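Local coordinates for protein signal recognition particle subunit SRP68 (Chaetomium thermophilum, PDB 4P3G) that binds SRP RNA through this RNA-binding domain, as part of the particle thought to target secretory and membrane proteins cotranslationally to the endoplasmic reticulum, at residues Y167-R171 and I194-M198. Numbering follows the deposited sequence.
Sequences YAICR and IDPSM
Ile194 and Met198, one turn apart on helix 186-205, supply the apolar centre of this contact with helix 160-181. Ile194 (m, t) sends CD1 to 3.5 Å from Cys170 SG and sets CG2 3.7 Å from Arg171 CB. The selenomethionine Met198 (m, t, p) has CG 3.6 Å from Tyr167 CB and CE 4.2 Å from Ala168 CB. The helical segments run nearly antiparallel, crossing at -156° with axes 10.5 Å apart, and Arg171 is in register with Ile194 (CA to CA 6.6 Å). Pro196, whose N lacks a bond to the preceding turn, kinks helix 186-205 without touching residues 167-171. Towards one flank Tyr167 (m) passes its ring beside Ser197, whose CB makes an off-centre CH-pi contact 4.2 Å from the ring centroid; Ser197 OG is hydrogen-bonded to Thr193 O. Ala144, Ala147, Leu148 and Ala152 of helix 136-156 continue this core, and Ile213 of a second subunit packs on Ala168, Arg171 and Met198. At the polar edge the extended Arg171 (t, t, t) passes Met198, CD 3.6 Å from SE, and forms a salt bridge from NE to Asp195 OD1 at 2.7 Å, with a weak hydrogen bond from NH2 to OD2 at 3.5 Å. This is antiparallel helical-pair packing in the tetratricopeptide-like RNA-binding domain: apolar burial joins the helices, and a charge pair closes the partly exposed margin.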
ATOM      1  N   TYR A 167       2.508  -1.784 -17.415  1.00 57.66           N
ATOM      2  CA  TYR A 167       1.631  -0.715 -16.973  1.00 59.53           C
ATOM      3  C   TYR A 167       2.316   0.216 -15.980  1.00 64.45           C
ATOM      4  O   TYR A 167       2.021   1.422 -15.931  1.00 63.60           O
ATOM      5  CB  TYR A 167       0.367  -1.314 -16.360  1.00 62.86           C
ATOM      6  CG  TYR A 167      -0.711  -1.666 -17.346  1.00 62.46           C
ATOM      7  CD1 TYR A 167      -1.116  -0.762 -18.315  1.00 62.55           C
ATOM      8  CD2 TYR A 167      -1.308  -2.916 -17.324  1.00 65.79           C
ATOM      9  CE1 TYR A 167      -2.110  -1.072 -19.214  1.00 65.71           C
ATOM     10  CE2 TYR A 167      -2.310  -3.250 -18.233  1.00 71.27           C
ATOM     11  CZ  TYR A 167      -2.709  -2.322 -19.176  1.00 70.83           C
ATOM     12  OH  TYR A 167      -3.701  -2.651 -20.089  1.00 73.78           O
ATOM     13  N   ALA A 168       3.233  -0.341 -15.191  1.00 64.44           N
ATOM     14  CA  ALA A 168       3.967   0.474 -14.242  1.00 64.76           C
ATOM     15  C   ALA A 168       4.803   1.476 -15.020  1.00 67.27           C
ATOM     16  O   ALA A 168       4.785   2.671 -14.695  1.00 68.16           O
ATOM     17  CB  ALA A 168       4.840  -0.382 -13.343  1.00 66.05           C
ATOM     18  N   ILE A 169       5.488   1.013 -16.074  1.00 63.91           N
ATOM     19  CA  ILE A 169       6.293   1.933 -16.864  1.00 61.97           C
ATOM     20  C   ILE A 169       5.402   3.068 -17.405  1.00 65.22           C
ATOM     21  O   ILE A 169       5.704   4.240 -17.203  1.00 67.53           O
ATOM     22  CB  ILE A 169       6.980   1.278 -18.073  1.00 62.72           C
ATOM     23  CG1 ILE A 169       7.878   0.106 -17.695  1.00 62.70           C
ATOM     24  CG2 ILE A 169       7.674   2.325 -18.918  1.00 55.49           C
ATOM     25  CD1 ILE A 169       8.928   0.469 -16.803  1.00 79.10           C
ATOM     26  N   CYS A 170       4.290   2.747 -18.069  1.00 64.57           N
ATOM     27  CA  CYS A 170       3.542   3.838 -18.692  1.00 71.55           C
ATOM     28  C   CYS A 170       2.830   4.751 -17.697  1.00 70.18           C
ATOM     29  O   CYS A 170       2.709   5.960 -17.923  1.00 75.51           O
ATOM     30  CB  CYS A 170       2.554   3.372 -19.774  1.00 76.77           C
ATOM     31  SG  CYS A 170       1.050   2.609 -19.245  1.00 73.36           S
ATOM     32  N   ARG A 171       2.372   4.186 -16.595  1.00 64.15           N
ATOM     33  CA  ARG A 171       1.746   5.003 -15.586  1.00 64.30           C
ATOM     34  C   ARG A 171       2.715   6.034 -15.007  1.00 67.75           C
ATOM     35  O   ARG A 171       2.358   7.206 -14.797  1.00 65.35           O
ATOM     36  CB  ARG A 171       1.224   4.143 -14.447  1.00 62.99           C
ATOM     37  CG  ARG A 171       0.711   4.989 -13.303  1.00 59.53           C
ATOM     38  CD  ARG A 171      -0.056   4.146 -12.380  1.00 59.13           C
ATOM     39  NE  ARG A 171      -1.052   4.920 -11.674  1.00 68.26           N
ATOM     40  CZ  ARG A 171      -0.877   5.411 -10.457  1.00 69.74           C
ATOM     41  NH1 ARG A 171       0.281   5.230  -9.837  1.00 67.60           N
ATOM     42  NH2 ARG A 171      -1.850   6.088  -9.878  1.00 70.74           N
ATOM     43  N   ILE A 194      -5.417   2.922 -17.344  1.00 69.49           N
ATOM     44  CA  ILE A 194      -4.242   2.416 -16.688  1.00 68.25           C
ATOM     45  C   ILE A 194      -4.532   2.010 -15.242  1.00 66.95           C
ATOM     46  O   ILE A 194      -4.263   0.871 -14.834  1.00 63.80           O
ATOM     47  CB  ILE A 194      -3.108   3.433 -16.749  1.00 69.51           C
ATOM     48  CG1 ILE A 194      -2.865   3.803 -18.211  1.00 68.73           C
ATOM     49  CG2 ILE A 194      -1.862   2.867 -16.094  1.00 62.09           C
ATOM     50  CD1 ILE A 194      -1.682   4.681 -18.417  1.00 70.38           C
ATOM     51  N   ASP A 195      -5.094   2.926 -14.467  1.00 64.02           N
ATOM     52  CA  ASP A 195      -5.361   2.613 -13.066  1.00 65.88           C
ATOM     53  C   ASP A 195      -6.290   1.396 -12.890  1.00 70.72           C
ATOM     54  O   ASP A 195      -5.948   0.465 -12.148  1.00 72.72           O
ATOM     55  CB  ASP A 195      -5.831   3.865 -12.317  1.00 69.36           C
ATOM     56  CG  ASP A 195      -4.685   4.845 -12.049  1.00 75.24           C
ATOM     57  OD1 ASP A 195      -3.553   4.564 -12.476  1.00 66.78           O
ATOM     58  OD2 ASP A 195      -4.917   5.929 -11.477  1.00 87.19           O
ATOM     59  N   PRO A 196      -7.445   1.367 -13.588  1.00 70.56           N
ATOM     60  CA  PRO A 196      -8.343   0.223 -13.392  1.00 64.78           C
ATOM     61  C   PRO A 196      -7.742  -1.109 -13.812  1.00 67.33           C
ATOM     62  O   PRO A 196      -8.055  -2.135 -13.198  1.00 66.55           O
ATOM     63  CB  PRO A 196      -9.534   0.565 -14.266  1.00 64.71           C
ATOM     64  CG  PRO A 196      -9.486   2.039 -14.421  1.00 69.15           C
ATOM     65  CD  PRO A 196      -8.069   2.416 -14.414  1.00 72.11           C
ATOM     66  N   SER A 197      -6.904  -1.101 -14.840  1.00 68.26           N
ATOM     67  CA  SER A 197      -6.290  -2.342 -15.324  1.00 65.66           C
ATOM     68  C   SER A 197      -5.313  -2.847 -14.295  1.00 66.45           C
ATOM     69  O   SER A 197      -5.211  -4.042 -14.031  1.00 75.09           O
ATOM     70  CB  SER A 197      -5.549  -2.116 -16.636  1.00 61.22           C
ATOM     71  OG  SER A 197      -6.428  -1.592 -17.592  1.00 65.91           O
HETATM   72  N   MSE A 198      -4.561  -1.915 -13.737  1.00 58.14           N
HETATM   73  CA  MSE A 198      -3.555  -2.284 -12.781  1.00 61.60           C
HETATM   74  C   MSE A 198      -4.214  -2.833 -11.526  1.00 66.28           C
HETATM   75  O   MSE A 198      -3.780  -3.859 -11.001  1.00 68.00           O
HETATM   76  CB  MSE A 198      -2.699  -1.084 -12.446  1.00 65.52           C
HETATM   77  CG  MSE A 198      -1.831  -0.622 -13.606  1.00 70.48           C
HETATM   78 SE   MSE A 198      -0.450   0.596 -12.964  1.00 87.33          SE
HETATM   79  CE  MSE A 198       0.809  -0.778 -12.354  1.00 54.86           C
TER